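Local coordinates for protein cytochrome C (Marichromatium purpuratum 984, PDB 5LO9) that probably oxidises thiosulfate to tetrathionate and passes the released electrons along four covalently bound hemes c, at residues 305-310 and 358-363; 396-399 and 405-408; 423-428 and 467-472. All coordinates share one frame; numbering follows the deposited sequence.

Contact 1. Residues 305-310 and 358-363. With HEC (heme c), chain E; EDO (1,2-ethanediol), chain B.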
loop_
_atom_site.group_PDB
_atom_site.type_symbol
_atom_site.label_atom_id
_atom_site.label_comp_id
_atom_site.label_asym_id
_atom_site.label_seq_id
_atom_site.Cartn_x
_atom_site.Cartn_y
_atom_site.Cartn_z
ATOM N N ALA A 305 5.254 4.175 -10.949
ATOM C CA ALA A 305 4.982 5.563 -10.616
ATOM C C ALA A 305 3.688 5.707 -9.846
ATOM O O ALA A 305 3.453 6.753 -9.236
ATOM C CB ALA A 305 4.896 6.418 -11.885
ATOM N N ALA A 306 2.851 4.676 -9.861
ATOM C CA ALA A 306 1.553 4.748 -9.218
ATOM C C ALA A 306 1.622 4.286 -7.771
ATOM O O ALA A 306 0.952 4.863 -6.913
ATOM C CB ALA A 306 0.546 3.900 -9.991
ATOM N N TRP A 307 2.434 3.269 -7.481
ATOM C CA TRP A 307 2.483 2.733 -6.124
ATOM C C TRP A 307 2.742 3.814 -5.079
ATOM O O TRP A 307 2.095 3.836 -4.023
ATOM C CB TRP A 307 3.564 1.661 -6.021
ATOM C CG TRP A 307 3.614 1.053 -4.650
ATOM C CD1 TRP A 307 4.526 1.300 -3.641
ATOM C CD2 TRP A 307 2.684 0.121 -4.123
ATOM N NE1 TRP A 307 4.200 0.571 -2.536
ATOM C CE2 TRP A 307 3.076 -0.167 -2.810
ATOM C CE3 TRP A 307 1.548 -0.499 -4.637
ATOM C CZ2 TRP A 307 2.385 -1.064 -2.019
ATOM C CZ3 TRP A 307 0.858 -1.384 -3.835
ATOM C CH2 TRP A 307 1.272 -1.649 -2.548
ATOM N N VAL A 308 3.684 4.723 -5.353
ATOM C CA VAL A 308 4.102 5.723 -4.370
ATOM C C VAL A 308 3.194 6.927 -4.358
ATOM O O VAL A 308 3.446 7.869 -3.600
ATOM C CB VAL A 308 5.529 6.245 -4.622
ATOM C CG1 VAL A 308 6.568 5.127 -4.485
ATOM C CG2 VAL A 308 5.630 6.900 -6.044
ATOM N N ALA A 309 2.166 6.931 -5.191
ATOM C CA ALA A 309 1.278 8.069 -5.377
ATOM C C ALA A 309 -0.079 7.896 -4.702
ATOM O O ALA A 309 -0.857 8.852 -4.651
ATOM C CB ALA A 309 1.051 8.299 -6.879
ATOM N N TYR A 310 -0.401 6.696 -4.233
ATOM C CA TYR A 310 -1.674 6.418 -3.588
ATOM C C TYR A 310 -1.424 6.011 -2.139
ATOM O O TYR A 310 -0.413 5.351 -1.837
ATOM C CB TYR A 310 -2.439 5.298 -4.308
ATOM C CG TYR A 310 -2.976 5.678 -5.665
ATOM C CD1 TYR A 310 -4.308 6.031 -5.840
ATOM C CD2 TYR A 310 -2.152 5.704 -6.763
ATOM C CE1 TYR A 310 -4.791 6.387 -7.082
ATOM C CE2 TYR A 310 -2.632 6.048 -7.998
ATOM C CZ TYR A 310 -3.934 6.389 -8.158
ATOM O OH TYR A 310 -4.370 6.738 -9.411
ATOM N N SER A 358 1.051 -7.000 -4.827
ATOM C CA SER A 358 2.429 -7.426 -4.590
ATOM C C SER A 358 3.304 -7.171 -5.811
ATOM O O SER A 358 4.451 -6.711 -5.691
ATOM C CB SER A 358 2.469 -8.905 -4.227
ATOM O OG SER A 358 1.884 -9.125 -2.955
ATOM N N TYR A 359 2.779 -7.478 -6.995
ATOM C CA TYR A 359 3.532 -7.250 -8.216
ATOM C C TYR A 359 3.819 -5.770 -8.377
ATOM O O TYR A 359 4.958 -5.373 -8.659
ATOM C CB TYR A 359 2.742 -7.790 -9.410
ATOM C CG TYR A 359 3.336 -7.480 -10.742
ATOM C CD1 TYR A 359 4.587 -7.938 -11.076
ATOM C CD2 TYR A 359 2.661 -6.700 -11.658
ATOM C CE1 TYR A 359 5.147 -7.646 -12.282
ATOM C CE2 TYR A 359 3.221 -6.402 -12.888
ATOM C CZ TYR A 359 4.464 -6.892 -13.193
ATOM O OH TYR A 359 5.035 -6.598 -14.406
ATOM N N ILE A 360 2.811 -4.928 -8.152
ATOM C CA ILE A 360 3.014 -3.502 -8.347
ATOM C C ILE A 360 4.008 -2.961 -7.336
ATOM O O ILE A 360 4.816 -2.090 -7.648
ATOM C CB ILE A 360 1.677 -2.771 -8.262
ATOM C CG1 ILE A 360 0.795 -3.133 -9.461
ATOM C CG2 ILE A 360 1.910 -1.310 -8.205
ATOM C CD1 ILE A 360 -0.716 -2.828 -9.264
ATOM N N PHE A 361 3.916 -3.426 -6.098
ATOM C CA PHE A 361 4.854 -3.031 -5.053
ATOM C C PHE A 361 6.262 -3.380 -5.467
ATOM O O PHE A 361 7.179 -2.560 -5.367
ATOM C CB PHE A 361 4.466 -3.758 -3.751
ATOM C CG PHE A 361 5.481 -3.675 -2.605
ATOM C CD1 PHE A 361 6.090 -4.824 -2.118
ATOM C CD2 PHE A 361 5.736 -2.468 -1.961
ATOM C CE1 PHE A 361 6.974 -4.755 -1.050
ATOM C CE2 PHE A 361 6.615 -2.404 -0.880
ATOM C CZ PHE A 361 7.239 -3.547 -0.432
ATOM N N TRP A 362 6.448 -4.598 -5.953
ATOM C CA TRP A 362 7.778 -5.029 -6.351
ATOM C C TRP A 362 8.355 -4.159 -7.473
ATOM O O TRP A 362 9.512 -3.728 -7.395
ATOM C CB TRP A 362 7.719 -6.484 -6.768
ATOM C CG TRP A 362 8.961 -6.949 -7.382
ATOM C CD1 TRP A 362 10.156 -7.092 -6.773
ATOM C CD2 TRP A 362 9.143 -7.374 -8.735
ATOM N NE1 TRP A 362 11.079 -7.580 -7.655
ATOM C CE2 TRP A 362 10.481 -7.768 -8.865
ATOM C CE3 TRP A 362 8.306 -7.460 -9.839
ATOM C CZ2 TRP A 362 11.007 -8.223 -10.049
ATOM C CZ3 TRP A 362 8.820 -7.917 -11.007
ATOM C CH2 TRP A 362 10.168 -8.289 -11.112
ATOM N N LEU A 363 7.557 -3.862 -8.514
ATOM C CA LEU A 363 8.067 -3.021 -9.602
ATOM C C LEU A 363 8.558 -1.680 -9.094
ATOM O O LEU A 363 9.420 -1.059 -9.731
ATOM C CB LEU A 363 7.007 -2.769 -10.654
ATOM C CG LEU A 363 6.566 -3.953 -11.481
ATOM C CD1 LEU A 363 5.467 -3.522 -12.406
ATOM C CD2 LEU A 363 7.758 -4.520 -12.243
HETATM FE FE HEC E . -5.305 0.986 -15.723
HETATM C CHA HEC E . -4.531 4.173 -14.462
HETATM C CHB HEC E . -4.036 -0.505 -12.821
HETATM C CHC HEC E . -6.327 -2.189 -16.879
HETATM C CHD HEC E . -6.170 2.404 -18.733
HETATM N NA HEC E . -4.437 1.717 -13.977
HETATM C C1A HEC E . -4.235 2.993 -13.668
HETATM C C2A HEC E . -3.613 3.185 -12.340
HETATM C C3A HEC E . -3.457 1.824 -11.856
HETATM C C4A HEC E . -4.001 0.975 -12.945
HETATM C CMA HEC E . -2.853 1.407 -10.564
HETATM C CAA HEC E . -3.205 4.484 -11.693
HETATM C CBA HEC E . -1.981 5.033 -12.418
HETATM C CGA HEC E . -1.426 6.265 -11.722
HETATM O O1A HEC E . -0.251 6.592 -12.004
HETATM O O2A HEC E . -2.149 6.926 -10.916
HETATM N NB HEC E . -5.215 -0.975 -15.012
HETATM C C1B HEC E . -4.668 -1.354 -13.837
HETATM C C2B HEC E . -4.769 -2.797 -13.597
HETATM C C3B HEC E . -5.449 -3.287 -14.787
HETATM C C4B HEC E . -5.687 -2.071 -15.587
HETATM C CMB HEC E . -4.257 -3.572 -12.436
HETATM C CAB HEC E . -5.833 -4.700 -15.085
HETATM C CBB HEC E . -6.860 -5.129 -14.037
HETATM N NC HEC E . -6.124 0.237 -17.492
HETATM C C1C HEC E . -6.439 -1.036 -17.777
HETATM C C2C HEC E . -6.916 -1.220 -19.167
HETATM C C3C HEC E . -6.876 0.149 -19.708
HETATM C C4C HEC E . -6.355 0.957 -18.582
HETATM C CMC HEC E . -7.345 -2.514 -19.809
HETATM C CAC HEC E . -7.200 0.667 -21.098
HETATM C CBC HEC E . -8.541 0.199 -21.565
HETATM N ND HEC E . -5.352 2.943 -16.440
HETATM C C1D HEC E . -5.732 3.292 -17.659
HETATM C C2D HEC E . -5.648 4.746 -17.890
HETATM C C3D HEC E . -5.165 5.316 -16.620
HETATM C C4D HEC E . -5.029 4.076 -15.806
HETATM C CMD HEC E . -6.024 5.421 -19.163
HETATM C CAD HEC E . -4.868 6.755 -16.238
HETATM C CBD HEC E . -6.044 7.742 -16.396
HETATM C CGD HEC E . -7.311 7.516 -15.544
HETATM O O1D HEC E . -7.923 6.406 -15.509
HETATM O O2D HEC E . -7.759 8.504 -14.900
HETATM C C1 EDO B . 6.769 -10.128 -16.065
HETATM O O1 EDO B . 6.419 -9.885 -17.413
HETATM C C2 EDO B . 7.590 -8.936 -15.547
HETATM O O2 EDO B . 7.018 -7.985 -14.616
#
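The indole of Trp-307 and the phenyl group of Phe-361 come together with CG of each anti to its own backbone N (chi1 -178° and 169°). The indole reaches out toward helix 351-363. Phe-361 then lies across one indole face. Its CB sits over the six-membered ring, 3.9 Å from the centroid and 14° off the normal, a CH-pi contact. The phenyl ring extends past the five-membered ring, and NE1 of Trp-307 meets it at the edge, near its plane, 3.5 Å from CD2 of Phe-361. The two rings meet obliquely. Ile-360 adds a methyl: its CG2 lies 3.7 Å from CE3 of Trp-307, on the benzo part of the indole. With an alanine here in place of Trp-307, CB of Phe-361 would probably lose the ring face beneath it and CG2 of Ile-360 its neighbour CE3, opening a gap between the two segments. The second subunit also packs here. Its Thr-369 touches Trp-307 and its Tyr-310 touches Phe-361, so the contact borders the dimer interface. Segment 305-310 also meets a heme c. Tyr-310 OH donates a hydrogen bond to the heme propionate O2A at 2.7 Å, and CB of Ala-306 lies 3.5 Å from O1A of the same propionate. Arg-326 also bonds Tyr-310 OH, and Arg-377 bonds the heme. Aromatic packing thus ties helix 351-363 to the short helix whose following turn carries a propionate-binding tyrosine of the heme c pocket.

Contact 2. Residues 396-399 and 405-408. With HEC (heme c), chain F; EDO (1,2-ethanediol), chain Q.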
loop_
_atom_site.group_PDB
_atom_site.type_symbol
_atom_site.label_atom_id
_atom_site.label_comp_id
_atom_site.label_asym_id
_atom_site.label_seq_id
_atom_site.Cartn_x
_atom_site.Cartn_y
_atom_site.Cartn_z
ATOM N N ALA A 396 -9.308 7.913 -41.554
ATOM C CA ALA A 396 -8.256 7.699 -42.541
ATOM C C ALA A 396 -6.990 7.213 -41.867
ATOM O O ALA A 396 -6.409 6.192 -42.262
ATOM C CB ALA A 396 -7.977 8.991 -43.290
ATOM N N LEU A 397 -6.535 7.956 -40.848
ATOM C CA LEU A 397 -5.341 7.567 -40.111
ATOM C C LEU A 397 -5.451 6.143 -39.561
ATOM O O LEU A 397 -4.521 5.338 -39.706
ATOM C CB LEU A 397 -5.110 8.569 -38.996
ATOM C CG LEU A 397 -4.630 9.928 -39.455
ATOM C CD1 LEU A 397 -4.986 11.013 -38.449
ATOM C CD2 LEU A 397 -3.097 9.880 -39.617
ATOM N N TYR A 398 -6.596 5.806 -38.941
ATOM C CA TYR A 398 -6.774 4.483 -38.349
ATOM C C TYR A 398 -6.643 3.400 -39.407
ATOM O O TYR A 398 -5.970 2.381 -39.190
ATOM C CB TYR A 398 -8.134 4.402 -37.647
ATOM C CG TYR A 398 -8.391 3.058 -37.007
ATOM C CD1 TYR A 398 -8.167 2.842 -35.653
ATOM C CD2 TYR A 398 -8.820 2.012 -37.758
ATOM C CE1 TYR A 398 -8.355 1.606 -35.096
ATOM C CE2 TYR A 398 -9.024 0.770 -37.207
ATOM C CZ TYR A 398 -8.775 0.565 -35.890
ATOM O OH TYR A 398 -8.966 -0.688 -35.374
ATOM N N ALA A 399 -7.236 3.633 -40.582
ATOM C CA ALA A 399 -7.138 2.660 -41.670
ATOM C C ALA A 399 -5.709 2.504 -42.128
ATOM O O ALA A 399 -5.268 1.388 -42.432
ATOM C CB ALA A 399 -7.978 3.105 -42.849
ATOM N N CYS A 405 -3.516 -4.257 -37.111
ATOM C CA CYS A 405 -3.514 -5.007 -35.866
ATOM C C CYS A 405 -4.878 -4.997 -35.195
ATOM O O CYS A 405 -5.428 -6.053 -34.873
ATOM C CB CYS A 405 -2.480 -4.408 -34.921
ATOM S SG CYS A 405 -0.784 -4.482 -35.466
ATOM N N HIS A 406 -5.454 -3.811 -35.015
ATOM C CA HIS A 406 -6.686 -3.702 -34.268
ATOM C C HIS A 406 -7.933 -4.032 -35.081
ATOM O O HIS A 406 -9.010 -4.136 -34.481
ATOM C CB HIS A 406 -6.799 -2.300 -33.680
ATOM C CG HIS A 406 -5.780 -2.042 -32.624
ATOM N ND1 HIS A 406 -5.843 -2.624 -31.378
ATOM C CD2 HIS A 406 -4.659 -1.285 -32.630
ATOM C CE1 HIS A 406 -4.812 -2.226 -30.654
ATOM N NE2 HIS A 406 -4.074 -1.414 -31.392
ATOM N N GLY A 407 -7.824 -4.194 -36.396
ATOM C CA GLY A 407 -8.936 -4.634 -37.222
ATOM C C GLY A 407 -9.673 -3.467 -37.863
ATOM O O GLY A 407 -9.708 -2.346 -37.345
ATOM N N ALA A 408 -10.281 -3.733 -39.009
ATOM C CA ALA A 408 -10.995 -2.679 -39.720
ATOM C C ALA A 408 -12.158 -2.130 -38.902
ATOM O O ALA A 408 -12.498 -0.940 -39.005
ATOM C CB ALA A 408 -11.472 -3.229 -41.047
HETATM FE FE HEC F . -2.342 -0.482 -30.721
HETATM C CHA HEC F . -2.787 -1.487 -27.408
HETATM C CHB HEC F . -4.506 2.223 -30.256
HETATM C CHC HEC F . -1.525 0.680 -33.879
HETATM C CHD HEC F . -0.672 -3.513 -31.422
HETATM N NA HEC F . -3.464 0.237 -29.117
HETATM C C1A HEC F . -3.525 -0.304 -27.891
HETATM C C2A HEC F . -4.449 0.449 -26.999
HETATM C C3A HEC F . -4.935 1.539 -27.825
HETATM C C4A HEC F . -4.264 1.304 -29.132
HETATM C CMA HEC F . -5.886 2.615 -27.401
HETATM C CAA HEC F . -4.814 0.228 -25.567
HETATM C CBA HEC F . -6.338 0.085 -25.490
HETATM C CGA HEC F . -6.806 -1.281 -25.069
HETATM O O1A HEC F . -5.956 -2.143 -24.800
HETATM O O2A HEC F . -8.041 -1.469 -25.026
HETATM N NB HEC F . -2.913 1.161 -31.850
HETATM C C1B HEC F . -3.772 2.114 -31.513
HETATM C C2B HEC F . -3.938 3.139 -32.567
HETATM C C3B HEC F . -3.050 2.689 -33.634
HETATM C C4B HEC F . -2.452 1.460 -33.064
HETATM C CMB HEC F . -4.824 4.331 -32.542
HETATM C CAB HEC F . -2.771 3.330 -34.968
HETATM C CBB HEC F . -2.211 4.704 -34.687
HETATM N NC HEC F . -1.303 -1.270 -32.357
HETATM C C1C HEC F . -1.087 -0.661 -33.514
HETATM C C2C HEC F . -0.368 -1.489 -34.496
HETATM C C3C HEC F . -0.114 -2.728 -33.787
HETATM C C4C HEC F . -0.759 -2.484 -32.470
HETATM C CMC HEC F . -0.015 -1.112 -35.897
HETATM C CAC HEC F . 0.550 -4.006 -34.232
HETATM C CBC HEC F . 1.915 -3.903 -34.825
HETATM N ND HEC F . -1.811 -2.167 -29.611
HETATM C C1D HEC F . -1.148 -3.247 -30.050
HETATM C C2D HEC F . -0.920 -4.229 -28.957
HETATM C C3D HEC F . -1.526 -3.622 -27.785
HETATM C C4D HEC F . -2.044 -2.347 -28.300
HETATM C CMD HEC F . -0.225 -5.541 -29.002
HETATM C CAD HEC F . -1.588 -4.209 -26.418
HETATM C CBD HEC F . -0.200 -4.028 -25.810
HETATM C CGD HEC F . 0.239 -5.241 -24.999
HETATM O O1D HEC F . -0.455 -6.269 -24.911
HETATM O O2D HEC F . 1.339 -5.194 -24.439
HETATM C C1 EDO Q . -6.296 -8.898 -37.503
HETATM O O1 EDO Q . -7.006 -7.842 -36.820
HETATM C C2 EDO Q . -4.851 -8.501 -37.911
HETATM O O2 EDO Q . -3.977 -9.612 -38.291
#
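The ring of Tyr-398 meets the carbonyl O of Gly-407 at its edge, near the ring plane. Its OH donates a hydrogen bond to that oxygen at 2.7 Å. The C=O...OH angle is 150°, and the hydroxyl lies in the carbonyl plane. CB of His-406 approaches the same hydroxyl obliquely, 3.2 Å from OH. The Tyr-398 and His-406 side chains cross at about a right angle. The imidazole of His-406 turns its own edge to the heme c, with NE2 bound to the iron at 2.1 Å. CG of His-406 lies beside the backbone N and anti to the carbonyl carbon (chi1 -68°), which leaves NE2 directed at the iron. Met-450 is the second axial ligand. The ring's other nitrogen, ND1, is hydrogen-bonded to the carbonyl of Pro-422, so the imidazole is held at both nitrogens and its rotation is fixed. The segment 405-408 begins with the last two residues of the CXXCH heme-binding motif of cytochromes c. Cys-405 SG forms the thioether to the heme CAC at 1.9 Å, and Cys-402 supplies the other covalent link. Gly-407 follows directly on the motif and ends the helix with a positive phi of 96°. At these backbone angles a CB would press on the carbonyl O of His-406. The bond from Tyr-398 links helix 391-401, which precedes the motif, to the turn just after the axial histidine. Val-466 and Ile-470 of helix 460-470 pack on Tyr-398 as well.

Contact 3. Residues 423-428 and 467-472. With HEC (heme c), chain F.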
loop_
_atom_site.group_PDB
_atom_site.type_symbol
_atom_site.label_atom_id
_atom_site.label_comp_id
_atom_site.label_asym_id
_atom_site.label_seq_id
_atom_site.Cartn_x
_atom_site.Cartn_y
_atom_site.Cartn_z
ATOM N N PRO A 423 -9.324 -5.307 -28.755
ATOM C CA PRO A 423 -10.478 -4.573 -29.296
ATOM C C PRO A 423 -10.546 -3.155 -28.763
ATOM O O PRO A 423 -10.452 -2.934 -27.561
ATOM C CB PRO A 423 -11.677 -5.376 -28.780
ATOM C CG PRO A 423 -11.150 -6.649 -28.340
ATOM C CD PRO A 423 -9.722 -6.476 -27.971
ATOM N N LEU A 424 -10.793 -2.202 -29.657
ATOM C CA LEU A 424 -10.822 -0.801 -29.293
ATOM C C LEU A 424 -12.217 -0.218 -29.224
ATOM O O LEU A 424 -12.373 0.927 -28.774
ATOM C CB LEU A 424 -9.987 0.001 -30.284
ATOM C CG LEU A 424 -8.544 -0.455 -30.448
ATOM C CD1 LEU A 424 -7.831 0.557 -31.370
ATOM C CD2 LEU A 424 -7.819 -0.579 -29.094
ATOM N N TRP A 425 -13.212 -0.931 -29.721
ATOM C CA TRP A 425 -14.602 -0.571 -29.479
ATOM C C TRP A 425 -15.448 -1.819 -29.688
ATOM O O TRP A 425 -14.931 -2.910 -29.953
ATOM C CB TRP A 425 -15.055 0.603 -30.352
ATOM C CG TRP A 425 -15.040 0.390 -31.857
ATOM C CD1 TRP A 425 -16.017 -0.184 -32.602
ATOM C CD2 TRP A 425 -14.017 0.792 -32.788
ATOM N NE1 TRP A 425 -15.673 -0.182 -33.931
ATOM C CE2 TRP A 425 -14.451 0.408 -34.075
ATOM C CE3 TRP A 425 -12.775 1.420 -32.656
ATOM C CZ2 TRP A 425 -13.690 0.614 -35.222
ATOM C CZ3 TRP A 425 -12.017 1.626 -33.803
ATOM C CH2 TRP A 425 -12.485 1.222 -35.073
ATOM N N GLY A 426 -16.750 -1.667 -29.515
ATOM C CA GLY A 426 -17.620 -2.812 -29.552
ATOM C C GLY A 426 -17.723 -3.503 -28.225
ATOM O O GLY A 426 -17.121 -3.088 -27.234
ATOM N N PRO A 427 -18.486 -4.592 -28.186
ATOM C CA PRO A 427 -18.852 -5.210 -26.898
ATOM C C PRO A 427 -17.715 -5.883 -26.148
ATOM O O PRO A 427 -17.918 -6.251 -24.986
ATOM C CB PRO A 427 -19.921 -6.238 -27.296
ATOM C CG PRO A 427 -19.659 -6.508 -28.746
ATOM C CD PRO A 427 -19.196 -5.207 -29.310
ATOM N N ARG A 428 -16.549 -6.089 -26.754
ATOM C CA ARG A 428 -15.428 -6.697 -26.049
ATOM C C ARG A 428 -14.314 -5.697 -25.723
ATOM O O ARG A 428 -13.201 -6.104 -25.374
ATOM C CB ARG A 428 -14.874 -7.855 -26.862
ATOM C CG ARG A 428 -15.935 -8.745 -27.414
ATOM C CD ARG A 428 -16.728 -9.405 -26.366
ATOM N NE ARG A 428 -15.926 -10.282 -25.548
ATOM C CZ ARG A 428 -16.272 -10.616 -24.315
ATOM N NH1 ARG A 428 -17.397 -10.123 -23.802
ATOM N NH2 ARG A 428 -15.495 -11.421 -23.599
ATOM N N ALA A 467 -7.947 9.430 -31.893
ATOM C CA ALA A 467 -8.578 9.173 -30.608
ATOM C C ALA A 467 -10.062 9.485 -30.665
ATOM O O ALA A 467 -10.893 8.708 -30.170
ATOM C CB ALA A 467 -7.893 9.989 -29.521
ATOM N N ALA A 468 -10.418 10.608 -31.293
ATOM C CA ALA A 468 -11.827 10.942 -31.455
ATOM C C ALA A 468 -12.553 9.949 -32.371
ATOM O O ALA A 468 -13.725 9.640 -32.129
ATOM C CB ALA A 468 -11.961 12.366 -31.950
ATOM N N TYR A 469 -11.890 9.423 -33.413
ATOM C CA TYR A 469 -12.550 8.402 -34.228
ATOM C C TYR A 469 -12.849 7.150 -33.403
ATOM O O TYR A 469 -13.977 6.658 -33.390
ATOM C CB TYR A 469 -11.699 8.046 -35.449
ATOM C CG TYR A 469 -12.159 6.807 -36.223
ATOM C CD1 TYR A 469 -13.302 6.818 -36.986
ATOM C CD2 TYR A 469 -11.443 5.646 -36.203
ATOM C CE1 TYR A 469 -13.731 5.688 -37.716
ATOM C CE2 TYR A 469 -11.872 4.506 -36.932
ATOM C CZ TYR A 469 -13.014 4.553 -37.678
ATOM O OH TYR A 469 -13.427 3.449 -38.386
ATOM N N ILE A 470 -11.845 6.620 -32.712
ATOM C CA ILE A 470 -12.001 5.399 -31.912
ATOM C C ILE A 470 -13.114 5.558 -30.884
ATOM O O ILE A 470 -13.995 4.701 -30.739
ATOM C CB ILE A 470 -10.673 5.074 -31.207
ATOM C CG1 ILE A 470 -9.739 4.348 -32.141
ATOM C CG2 ILE A 470 -10.897 4.244 -29.928
ATOM C CD1 ILE A 470 -8.258 4.363 -31.640
ATOM N N ASN A 471 -13.048 6.624 -30.105
ATOM C CA ASN A 471 -13.936 6.762 -28.971
ATOM C C ASN A 471 -15.283 7.365 -29.342
ATOM O O ASN A 471 -16.014 7.823 -28.463
ATOM C CB ASN A 471 -13.235 7.573 -27.883
ATOM C CG ASN A 471 -12.216 6.732 -27.121
ATOM O OD1 ASN A 471 -12.421 5.516 -26.924
ATOM N ND2 ASN A 471 -11.116 7.366 -26.681
ATOM N N ALA A 472 -15.631 7.368 -30.619
ATOM C CA ALA A 472 -16.957 7.771 -31.031
ATOM C C ALA A 472 -17.781 6.578 -31.476
ATOM O O ALA A 472 -18.838 6.746 -32.074
ATOM C CB ALA A 472 -16.854 8.830 -32.119
HETATM FE FE HEC F . -2.342 -0.482 -30.721
HETATM C CHA HEC F . -2.787 -1.487 -27.408
HETATM C CHB HEC F . -4.506 2.223 -30.256
HETATM C CHC HEC F . -1.525 0.680 -33.879
HETATM C CHD HEC F . -0.672 -3.513 -31.422
HETATM N NA HEC F . -3.464 0.237 -29.117
HETATM C C1A HEC F . -3.525 -0.304 -27.891
HETATM C C2A HEC F . -4.449 0.449 -26.999
HETATM C C3A HEC F . -4.935 1.539 -27.825
HETATM C C4A HEC F . -4.264 1.304 -29.132
HETATM C CMA HEC F . -5.886 2.615 -27.401
HETATM C CAA HEC F . -4.814 0.228 -25.567
HETATM C CBA HEC F . -6.338 0.085 -25.490
HETATM C CGA HEC F . -6.806 -1.281 -25.069
HETATM O O1A HEC F . -5.956 -2.143 -24.800
HETATM O O2A HEC F . -8.041 -1.469 -25.026
HETATM N NB HEC F . -2.913 1.161 -31.850
HETATM C C1B HEC F . -3.772 2.114 -31.513
HETATM C C2B HEC F . -3.938 3.139 -32.567
HETATM C C3B HEC F . -3.050 2.689 -33.634
HETATM C C4B HEC F . -2.452 1.460 -33.064
HETATM C CMB HEC F . -4.824 4.331 -32.542
HETATM C CAB HEC F . -2.771 3.330 -34.968
HETATM C CBB HEC F . -2.211 4.704 -34.687
HETATM N NC HEC F . -1.303 -1.270 -32.357
HETATM C C1C HEC F . -1.087 -0.661 -33.514
HETATM C C2C HEC F . -0.368 -1.489 -34.496
HETATM C C3C HEC F . -0.114 -2.728 -33.787
HETATM C C4C HEC F . -0.759 -2.484 -32.470
HETATM C CMC HEC F . -0.015 -1.112 -35.897
HETATM C CAC HEC F . 0.550 -4.006 -34.232
HETATM C CBC HEC F . 1.915 -3.903 -34.825
HETATM N ND HEC F . -1.811 -2.167 -29.611
HETATM C C1D HEC F . -1.148 -3.247 -30.050
HETATM C C2D HEC F . -0.920 -4.229 -28.957
HETATM C C3D HEC F . -1.526 -3.622 -27.785
HETATM C C4D HEC F . -2.044 -2.347 -28.300
HETATM C CMD HEC F . -0.225 -5.541 -29.002
HETATM C CAD HEC F . -1.588 -4.209 -26.418
HETATM C CBD HEC F . -0.200 -4.028 -25.810
HETATM C CGD HEC F . 0.239 -5.241 -24.999
HETATM O O1D HEC F . -0.455 -6.269 -24.911
HETATM O O2D HEC F . 1.339 -5.194 -24.439
#
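Ile-470 is the bump of this contact, and Leu-424, Trp-425 and the heme c rim form the hollow around it. CD1 of Ile-470 reaches furthest. It lies 3.8 Å from CD1 of Leu-424 and 3.6 Å from the heme methyl CMB. CG1 behind it meets the rim of the indole, near the ring plane, 3.9 Å from CZ3 of Trp-425. The CG2 branch goes to the backbone instead and rests 3.8 Å from the carbonyl O of Leu-424. CG1, CG2 and CD1 of the isoleucine thus each have a partner. On Leu-424, the methyl CD1 meets Ile-470 and also the heme edge and His-406, while CD2 lies 3.8 Å from C3A of the heme. The indole of Trp-425 lies beside Ile-470 and Tyr-469. CG of Trp-425 stands between the backbone N and the carbonyl carbon (chi1 63°), and the ring projects toward helix 460-470. Its outer corner, CH2, nudges Tyr-469, 3.8 Å from CE2. The two ring planes stand at 82° and the rings meet obliquely. His-473 stacks on Trp-425 and meets Tyr-469 edge-to-face. The Leu-424 carbonyl is also bonded by Arg-475. In the fold, the loop 423-428 follows strand 418-421 and lies beside the end of helix 460-470, where Asn-471 leaves helical geometry. Tyr-398 of helix 391-401 touches both Leu-424 and Ile-470, while helix 439-449 packs on Ala-467, Ala-468 and Asn-471.

Contacts 2 and 3 touch each other, and both meet the same heme c. Their centres are 11 Å apart. CG of His-406 lies 3.5 Å from CD1 of Leu-424, and CZ of Tyr-398 lies 3.9 Å from CH2 of Trp-425. Contact 3 thus backs the axial histidine and the tyrosine of contact 2. Contact 1 stands apart at another heme c. Its centre is 34 Å from that of contact 2 and 29 Å from that of contact 3. None of the segments supplies a residue of the thiosulfate pocket; the Ile-360 side chain is about 11 Å from the bound thiosulfate and that of Leu-424 about 14 Å. They shape the surroundings of two electron-carrying hemes.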